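Local coordinates for protein Cys-Gly metallodipeptidase DUG1 (Saccharomyces cerevisiae, PDB 4G1P) that hydrolyses the Cys-Gly dipeptide as a metal-dependent M20A peptidase and serves as the catalytic component of the glutathione-degrading complex of yeast, at residues Thr206-Leu211 with Tyr410-Asp415; Lys404-Val409 with Met465-Ala470; Met442-Asp447 with Asp457-Val462. All coordinates share one frame; numbering follows the deposited sequence.

Contact 1 (Thr206-Leu211 with Tyr410-Asp415)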
loop_
_atom_site.group_PDB
_atom_site.type_symbol
_atom_site.label_atom_id
_atom_site.label_comp_id
_atom_site.label_asym_id
_atom_site.label_seq_id
_atom_site.Cartn_x
_atom_site.Cartn_y
_atom_site.Cartn_z
ATOM N N THR A 206 -14.432 13.709 25.993
ATOM C CA THR A 206 -14.105 15.084 25.662
ATOM C C THR A 206 -14.509 16.115 26.715
ATOM O O THR A 206 -14.250 17.299 26.542
ATOM C CB THR A 206 -14.752 15.488 24.344
ATOM O OG1 THR A 206 -16.172 15.529 24.511
ATOM C CG2 THR A 206 -14.384 14.497 23.238
ATOM N N LYS A 207 -15.126 15.673 27.804
ATOM C CA LYS A 207 -15.770 16.601 28.737
ATOM C C LYS A 207 -15.156 16.615 30.134
ATOM O O LYS A 207 -15.300 17.588 30.858
ATOM C CB LYS A 207 -17.250 16.260 28.870
ATOM C CG LYS A 207 -17.920 15.824 27.569
ATOM C CD LYS A 207 -18.973 14.747 27.836
ATOM C CE LYS A 207 -19.771 14.445 26.583
ATOM N NZ LYS A 207 -20.308 15.701 25.990
ATOM N N LYS A 208 -14.482 15.536 30.512
ATOM C CA LYS A 208 -14.030 15.374 31.879
ATOM C C LYS A 208 -12.604 14.831 31.957
ATOM O O LYS A 208 -12.308 13.778 31.398
ATOM C CB LYS A 208 -14.976 14.432 32.617
ATOM C CG LYS A 208 -14.771 14.411 34.124
ATOM C CD LYS A 208 -15.647 13.357 34.780
ATOM C CE LYS A 208 -15.500 13.367 36.299
ATOM N NZ LYS A 208 -16.414 12.356 36.906
ATOM N N PRO A 209 -11.722 15.549 32.670
ATOM C CA PRO A 209 -10.320 15.155 32.839
ATOM C C PRO A 209 -10.187 13.828 33.564
ATOM O O PRO A 209 -11.095 13.424 34.285
ATOM C CB PRO A 209 -9.730 16.290 33.684
ATOM C CG PRO A 209 -10.902 16.943 34.328
ATOM C CD PRO A 209 -12.035 16.804 33.370
ATOM N N VAL A 210 -9.068 13.148 33.354
ATOM C CA VAL A 210 -8.845 11.837 33.949
ATOM C C VAL A 210 -7.416 11.739 34.455
ATOM O O VAL A 210 -6.548 12.515 34.070
ATOM C CB VAL A 210 -9.090 10.656 32.935
ATOM C CG1 VAL A 210 -10.396 10.826 32.198
ATOM C CG2 VAL A 210 -7.961 10.553 31.941
ATOM N N LEU A 211 -7.175 10.783 35.332
ATOM C CA LEU A 211 -5.810 10.393 35.622
ATOM C C LEU A 211 -5.707 8.911 35.282
ATOM O O LEU A 211 -6.648 8.131 35.502
ATOM C CB LEU A 211 -5.441 10.686 37.076
ATOM C CG LEU A 211 -5.528 12.169 37.453
ATOM C CD1 LEU A 211 -5.188 12.353 38.902
ATOM C CD2 LEU A 211 -4.602 13.012 36.585
ATOM N N TYR A 410 -9.832 22.243 36.812
ATOM C CA TYR A 410 -11.073 21.934 36.106
ATOM C C TYR A 410 -12.322 21.872 36.992
ATOM O O TYR A 410 -13.408 21.555 36.510
ATOM C CB TYR A 410 -10.938 20.628 35.332
ATOM C CG TYR A 410 -9.948 20.663 34.198
ATOM C CD1 TYR A 410 -10.275 21.252 32.986
ATOM C CD2 TYR A 410 -8.691 20.072 34.331
ATOM C CE1 TYR A 410 -9.374 21.258 31.938
ATOM C CE2 TYR A 410 -7.780 20.079 33.296
ATOM C CZ TYR A 410 -8.125 20.671 32.097
ATOM O OH TYR A 410 -7.220 20.676 31.056
ATOM N N GLY A 411 -12.172 22.159 38.282
ATOM C CA GLY A 411 -13.314 22.257 39.174
ATOM C C GLY A 411 -14.087 20.975 39.439
ATOM O O GLY A 411 -15.160 21.021 40.042
ATOM N N VAL A 412 -13.567 19.839 38.978
ATOM C CA VAL A 412 -14.135 18.531 39.313
ATOM C C VAL A 412 -12.985 17.605 39.612
ATOM O O VAL A 412 -11.849 17.904 39.272
ATOM C CB VAL A 412 -14.944 17.911 38.157
ATOM C CG1 VAL A 412 -16.238 18.660 37.937
ATOM C CG2 VAL A 412 -14.115 17.891 36.877
ATOM N N ASP A 413 -13.265 16.483 40.257
ATOM C CA ASP A 413 -12.226 15.483 40.460
ATOM C C ASP A 413 -12.164 14.603 39.217
ATOM O O ASP A 413 -13.190 14.281 38.622
ATOM C CB ASP A 413 -12.476 14.661 41.730
ATOM C CG ASP A 413 -12.332 15.490 43.009
ATOM O OD1 ASP A 413 -11.209 15.965 43.301
ATOM O OD2 ASP A 413 -13.340 15.659 43.734
ATOM N N PRO A 414 -10.957 14.233 38.799
ATOM C CA PRO A 414 -10.802 13.444 37.575
ATOM C C PRO A 414 -11.302 12.034 37.756
ATOM O O PRO A 414 -11.183 11.510 38.846
ATOM C CB PRO A 414 -9.289 13.404 37.386
ATOM C CG PRO A 414 -8.745 13.584 38.772
ATOM C CD PRO A 414 -9.667 14.553 39.423
ATOM N N ASP A 415 -11.843 11.427 36.711
ATOM C CA ASP A 415 -12.070 9.996 36.729
ATOM C C ASP A 415 -10.729 9.290 36.777
ATOM O O ASP A 415 -9.711 9.828 36.325
ATOM C CB ASP A 415 -12.848 9.545 35.491
ATOM C CG ASP A 415 -14.324 9.875 35.581
ATOM O OD1 ASP A 415 -14.790 10.156 36.705
ATOM O OD2 ASP A 415 -15.022 9.852 34.545
HETATM O O HOH W 1 -15.070 12.554 39.893
#

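Contact 2 (Lys404-Val409 with Met465-Ala470)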
loop_
_atom_site.group_PDB
_atom_site.type_symbol
_atom_site.label_atom_id
_atom_site.label_comp_id
_atom_site.label_asym_id
_atom_site.label_seq_id
_atom_site.Cartn_x
_atom_site.Cartn_y
_atom_site.Cartn_z
ATOM N N LYS A 404 -5.701 16.611 43.210
ATOM C CA LYS A 404 -5.974 17.956 43.731
ATOM C C LYS A 404 -5.668 19.025 42.678
ATOM O O LYS A 404 -6.409 19.999 42.528
ATOM C CB LYS A 404 -5.191 18.241 45.018
ATOM C CG LYS A 404 -5.393 17.206 46.115
ATOM C CD LYS A 404 -4.625 17.568 47.392
ATOM C CE LYS A 404 -4.658 16.417 48.408
ATOM N NZ LYS A 404 -4.005 16.766 49.708
ATOM N N ALA A 405 -4.580 18.834 41.944
ATOM C CA ALA A 405 -4.248 19.725 40.838
ATOM C C ALA A 405 -5.379 19.784 39.805
ATOM O O ALA A 405 -5.830 20.856 39.438
ATOM C CB ALA A 405 -2.954 19.298 40.202
ATOM N N THR A 406 -5.863 18.631 39.367
ATOM C CA THR A 406 -6.955 18.604 38.395
ATOM C C THR A 406 -8.191 19.297 38.940
ATOM O O THR A 406 -8.828 20.103 38.255
ATOM C CB THR A 406 -7.338 17.170 38.028
ATOM O OG1 THR A 406 -6.189 16.499 37.507
ATOM C CG2 THR A 406 -8.433 17.173 36.996
ATOM N N LYS A 407 -8.520 18.967 40.186
ATOM C CA LYS A 407 -9.692 19.526 40.841
ATOM C C LYS A 407 -9.585 21.041 40.857
ATOM O O LYS A 407 -10.542 21.747 40.552
ATOM C CB LYS A 407 -9.830 18.966 42.259
ATOM C CG LYS A 407 -10.898 19.645 43.106
ATOM C CD LYS A 407 -12.284 19.512 42.503
ATOM C CE LYS A 407 -13.368 19.867 43.530
ATOM N NZ LYS A 407 -13.322 18.992 44.755
ATOM N N LEU A 408 -8.399 21.528 41.180
ATOM C CA LEU A 408 -8.150 22.955 41.239
ATOM C C LEU A 408 -8.414 23.652 39.918
ATOM O O LEU A 408 -9.026 24.712 39.900
ATOM C CB LEU A 408 -6.706 23.204 41.650
ATOM C CG LEU A 408 -6.282 24.662 41.677
ATOM C CD1 LEU A 408 -7.133 25.404 42.700
ATOM C CD2 LEU A 408 -4.802 24.753 42.018
ATOM N N VAL A 409 -7.956 23.059 38.816
ATOM C CA VAL A 409 -8.022 23.702 37.509
ATOM C C VAL A 409 -9.365 23.481 36.830
ATOM O O VAL A 409 -9.971 24.419 36.317
ATOM C CB VAL A 409 -6.900 23.195 36.567
ATOM C CG1 VAL A 409 -7.034 23.807 35.181
ATOM C CG2 VAL A 409 -5.526 23.481 37.153
ATOM N N MET A 465 -1.396 22.662 31.363
ATOM C CA MET A 465 -0.174 23.289 31.847
ATOM C C MET A 465 -0.340 23.698 33.298
ATOM O O MET A 465 0.523 23.423 34.144
ATOM C CB MET A 465 0.187 24.502 30.999
ATOM C CG MET A 465 1.041 24.158 29.788
ATOM S SD MET A 465 1.527 25.609 28.824
ATOM C CE MET A 465 -0.036 26.032 28.045
ATOM N N LYS A 466 -1.463 24.354 33.575
ATOM C CA LYS A 466 -1.804 24.761 34.920
ATOM C C LYS A 466 -1.930 23.523 35.788
ATOM O O LYS A 466 -1.534 23.547 36.949
ATOM C CB LYS A 466 -3.099 25.569 34.915
ATOM C CG LYS A 466 -2.975 26.890 34.161
ATOM C CD LYS A 466 -4.303 27.615 34.046
ATOM C CE LYS A 466 -4.125 29.038 33.517
ATOM N NZ LYS A 466 -5.401 29.799 33.466
ATOM N N THR A 467 -2.449 22.432 35.227
ATOM C CA THR A 467 -2.565 21.204 36.005
ATOM C C THR A 467 -1.185 20.610 36.295
ATOM O O THR A 467 -0.917 20.114 37.397
ATOM C CB THR A 467 -3.489 20.157 35.336
ATOM O OG1 THR A 467 -4.822 20.667 35.278
ATOM C CG2 THR A 467 -3.514 18.859 36.137
ATOM N N MET A 468 -0.298 20.683 35.317
ATOM C CA MET A 468 1.068 20.246 35.537
ATOM C C MET A 468 1.739 21.107 36.612
ATOM O O MET A 468 2.495 20.606 37.449
ATOM C CB MET A 468 1.872 20.320 34.236
ATOM C CG MET A 468 1.496 19.325 33.154
ATOM S SD MET A 468 2.451 19.745 31.674
ATOM C CE MET A 468 2.319 18.270 30.655
ATOM N N ALA A 469 1.479 22.406 36.588
ATOM C CA ALA A 469 2.078 23.293 37.577
ATOM C C ALA A 469 1.603 22.973 39.001
ATOM O O ALA A 469 2.399 22.896 39.935
ATOM C CB ALA A 469 1.772 24.737 37.233
ATOM N N ALA A 470 0.303 22.782 39.173
ATOM C CA ALA A 470 -0.214 22.543 40.509
ATOM C C ALA A 470 0.230 21.175 40.999
ATOM O O ALA A 470 0.566 21.001 42.174
ATOM C CB ALA A 470 -1.719 22.665 40.543
#

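Contact 3 (Met442-Asp447 with Asp457-Val462)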
loop_
_atom_site.group_PDB
_atom_site.type_symbol
_atom_site.label_atom_id
_atom_site.label_comp_id
_atom_site.label_asym_id
_atom_site.label_seq_id
_atom_site.Cartn_x
_atom_site.Cartn_y
_atom_site.Cartn_z
ATOM N N MET A 442 -2.925 15.221 28.646
ATOM C CA MET A 442 -3.247 16.593 28.337
ATOM C C MET A 442 -4.529 16.665 27.538
ATOM O O MET A 442 -5.482 17.333 27.945
ATOM C CB MET A 442 -2.126 17.265 27.562
ATOM C CG MET A 442 -2.490 18.652 27.074
ATOM S SD MET A 442 -1.013 19.618 26.818
ATOM C CE MET A 442 -0.772 20.337 28.448
ATOM N N GLY A 443 -4.555 15.978 26.401
ATOM C CA GLY A 443 -5.643 16.155 25.459
ATOM C C GLY A 443 -6.890 15.307 25.649
ATOM O O GLY A 443 -7.022 14.544 26.619
ATOM N N ARG A 444 -7.811 15.453 24.695
ATOM C CA ARG A 444 -9.076 14.730 24.703
ATOM C C ARG A 444 -8.989 13.468 23.864
ATOM O O ARG A 444 -8.056 13.297 23.084
ATOM C CB ARG A 444 -10.201 15.619 24.188
ATOM C CG ARG A 444 -10.189 17.014 24.780
ATOM C CD ARG A 444 -11.449 17.749 24.413
ATOM N NE ARG A 444 -11.437 19.129 24.884
ATOM C CZ ARG A 444 -12.332 20.042 24.516
ATOM N NH1 ARG A 444 -13.305 19.711 23.668
ATOM N NH2 ARG A 444 -12.251 21.284 24.983
ATOM N N GLY A 445 -9.968 12.583 24.024
ATOM C CA GLY A 445 -9.931 11.291 23.363
ATOM C C GLY A 445 -10.318 11.340 21.899
ATOM O O GLY A 445 -10.343 10.309 21.229
ATOM N N ASP A 446 -10.643 12.533 21.406
ATOM C CA ASP A 446 -10.993 12.706 20.005
ATOM C C ASP A 446 -9.986 13.606 19.300
ATOM O O ASP A 446 -10.308 14.259 18.315
ATOM C CB ASP A 446 -12.413 13.258 19.859
ATOM C CG ASP A 446 -12.541 14.725 20.282
ATOM O OD1 ASP A 446 -11.621 15.266 20.924
ATOM O OD2 ASP A 446 -13.590 15.334 19.980
ATOM N N ASP A 447 -8.770 13.638 19.822
ATOM C CA ASP A 447 -7.737 14.512 19.295
ATOM C C ASP A 447 -7.233 14.047 17.918
ATOM O O ASP A 447 -6.608 14.800 17.179
ATOM C CB ASP A 447 -6.594 14.645 20.319
ATOM C CG ASP A 447 -6.923 15.640 21.426
ATOM O OD1 ASP A 447 -8.079 16.086 21.483
ATOM O OD2 ASP A 447 -6.037 15.989 22.234
ATOM N N ASP A 457 -7.102 20.903 21.812
ATOM C CA ASP A 457 -7.931 22.024 22.220
ATOM C C ASP A 457 -7.102 22.921 23.121
ATOM O O ASP A 457 -6.374 22.436 23.983
ATOM C CB ASP A 457 -9.184 21.540 22.938
ATOM C CG ASP A 457 -10.049 20.658 22.061
ATOM O OD1 ASP A 457 -10.846 21.193 21.255
ATOM O OD2 ASP A 457 -9.925 19.421 22.178
ATOM N N ILE A 458 -7.190 24.228 22.895
ATOM C CA ILE A 458 -6.409 25.193 23.663
ATOM C C ILE A 458 -6.770 25.118 25.152
ATOM O O ILE A 458 -5.918 25.341 26.019
ATOM C CB ILE A 458 -6.564 26.633 23.108
ATOM C CG1 ILE A 458 -6.122 26.678 21.647
ATOM C CG2 ILE A 458 -5.730 27.610 23.890
ATOM C CD1 ILE A 458 -6.169 28.056 21.024
ATOM N N SER A 459 -8.021 24.764 25.441
ATOM C CA SER A 459 -8.462 24.607 26.827
ATOM C C SER A 459 -7.711 23.492 27.528
ATOM O O SER A 459 -7.385 23.611 28.702
ATOM C CB SER A 459 -9.968 24.372 26.917
ATOM O OG SER A 459 -10.311 23.126 26.349
ATOM N N ASN A 460 -7.421 22.415 26.803
ATOM C CA ASN A 460 -6.601 21.326 27.350
ATOM C C ASN A 460 -5.127 21.695 27.418
ATOM O O ASN A 460 -4.402 21.268 28.318
ATOM C CB ASN A 460 -6.776 20.056 26.530
ATOM C CG ASN A 460 -8.138 19.437 26.719
ATOM O OD1 ASN A 460 -9.145 19.985 26.264
ATOM N ND2 ASN A 460 -8.182 18.287 27.387
ATOM N N PHE A 461 -4.692 22.494 26.457
ATOM C CA PHE A 461 -3.320 22.950 26.435
ATOM C C PHE A 461 -3.072 23.802 27.670
ATOM O O PHE A 461 -2.197 23.495 28.476
ATOM C CB PHE A 461 -3.040 23.730 25.152
ATOM C CG PHE A 461 -1.619 24.115 24.985
ATOM C CD1 PHE A 461 -0.613 23.256 25.376
ATOM C CD2 PHE A 461 -1.278 25.348 24.441
ATOM C CE1 PHE A 461 0.721 23.613 25.239
ATOM C CE2 PHE A 461 0.058 25.716 24.286
ATOM C CZ PHE A 461 1.057 24.845 24.681
ATOM N N VAL A 462 -3.868 24.851 27.832
ATOM C CA VAL A 462 -3.721 25.736 28.978
ATOM C C VAL A 462 -4.080 25.028 30.284
ATOM O O VAL A 462 -3.312 25.075 31.252
ATOM C CB VAL A 462 -4.565 27.012 28.828
ATOM C CG1 VAL A 462 -4.529 27.825 30.110
ATOM C CG2 VAL A 462 -4.069 27.832 27.639
#

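Contact 1 (Thr206-Leu211 with Tyr410-Asp415)
The Tyr410 ring meets Pro209 obliquely: Tyr410 CD2 lies 3.8 Å from Pro209 CG, and the ring and the proline run antiparallel past one another. Trp203 meets the same tyrosine edge-to-face. The second flat group, the Asp415 carboxylate, is approached from above its plane, with Lys208 NZ 2.7 Å from Asp415 OD1 and 40° out of that plane in a salt bridge. With CG anti to the backbone N (chi1 -168°) and the rest extended, the Lys208 chain reaches the Asp415 carboxylate with CD, CE and NZ, lying across the aspartate and nearly perpendicular to it. A water accepts weakly from Lys208 NZ and donates to Asp413 O. Glu286 joins both partners, its carboxylate pairing with Lys208 and its backbone N with Asp415 OD2.

Backbone bonds define a parallel beta bridge between Val210 and Asp415. Asp415 N donates to Pro209 O over 3.2 Å, and Leu211 N donates to Asp415 O over 2.9 Å. Beside it, Leu211 CG rests 3.8 Å from Pro414 CG. The bridge thus starts the pairing of strand 210-226 with strand 415-419, while helix 397-410 packs alongside through Thr406 on both prolines and Ala402 on Leu211.

Contact 2 (Lys404-Val409 with Met465-Ala470)
Ala405 and Ala470 meet methyl to methyl, CB to CB at 3.6 Å, where the two helices come closest in CA distance (4.9 Å between Ala405 CA and Ala470 CA). Ala405 CB also lies 3.6 Å from the carbonyl oxygen Thr467 O. Leu408 extends this patch, its CD2 reaching 4.0 Å from Ala470 CB. One turn after Ala405, Val409 CG2 packs 3.5 Å from Thr467 OG1 and touches the base of Lys466. The other branch of Thr467, CG2, faces Thr406 OG1 at 3.8 Å.

Both threonine hydroxyls are occupied within their own helices: Thr467 OG1 bonds Gly463 O and Thr406 OG1 bonds Ala402 O. In Thr467 the hydroxyl lies beside the backbone N (chi1 -64°) and the methyl CG2 is anti to the backbone N, the position from which it meets Thr406. Small residues at the centre fit the 8.2 Å approach of the segment axes.

This is helix-helix packing nearer antiparallel than parallel (136°), away from the annotated sites. Lys466 NZ leaves it for a salt bridge with Asp13. Helix 5-14 packs on one flank through Phe9 on Leu408 and Lys466 and Leu5 on Ala470, while Met465 and Met468 turn from helix 458-477 to helix 135-154.

Contact 3 (Met442-Asp447 with Asp457-Val462)
Met442 and Asn460 make the buried side of this contact. The side-chain amide of Asn460 points at the loop, and its ND2 donates to Met442 O at 2.9 Å with an N-H...O angle of 163°, the acceptor lying in the amide plane. The Met442 side chain lies against the carbonyl oxygens of Asn460 and Phe461: CE comes 3.5 Å from Phe461 O, and SD sits at the edge of the Phe461 ring, 3.9 Å from Phe461 CD1, as a Met-aromatic contact. A bend at chi3 (-88°) sets CE against the helix carbonyls. Pro141 and Ser144 of helix 135-154 and Leu456 pack on Met442 as well.

Asn460 spans both halves, since its OD1 accepts from Arg444 NE at 2.8 Å. The loop itself folds as a type I beta turn from Arg444 to Asp447, with a weak bond from Arg444 N to Asp447 OD2. It belongs to the stretch leading to the zinc ligand His450; Asp447 OD2 also bonds Thr136, the residue before the metal-bridging Asp137.

The partly exposed Arg444 guanidinium is the boundary. Against one face stacks the buried Asp457, the carboxylate and guanidinium planes 17° apart and Asp457 CG above the centre. Because Asp457 OD2 lies well out of the guanidinium plane, the 3.1 Å salt bridge from Arg444 NE is electrostatic and not a hydrogen bond. Asp457 OD2 also lies 3.9 Å from Asp447 OD1, a repulsion probably offset by Lys455, which forms salt bridges with Asp446, Asp447 and Asp457. The looser side is at the guanidinium edge, where Arg444 NH2 donates at 3.0 Å to Ser459 OG, on the exposed rim of the helix.

In the fold
The three contacts lie on one side of the chain's centre, their own centres 11 to 14 Å apart. Along the sequence, the segments of contacts 1 and 2 alternate, contact 1 closes before contact 3 opens, and both segments of contact 3 fall between those of contact 2. Tyr410 of contact 1 packs against Thr467 of contact 2 and Ser459 and Asn460 of contact 3. The side chain of Asp447 lies about 10 Å from a bound zinc ion and that of Val210 about 13 Å, whereas contact 2 is away from the annotated sites. Together they tie helices 397-410 and 458-477 to the strand and loop beside the dinuclear site, consistent with one packed unit of the catalytic part.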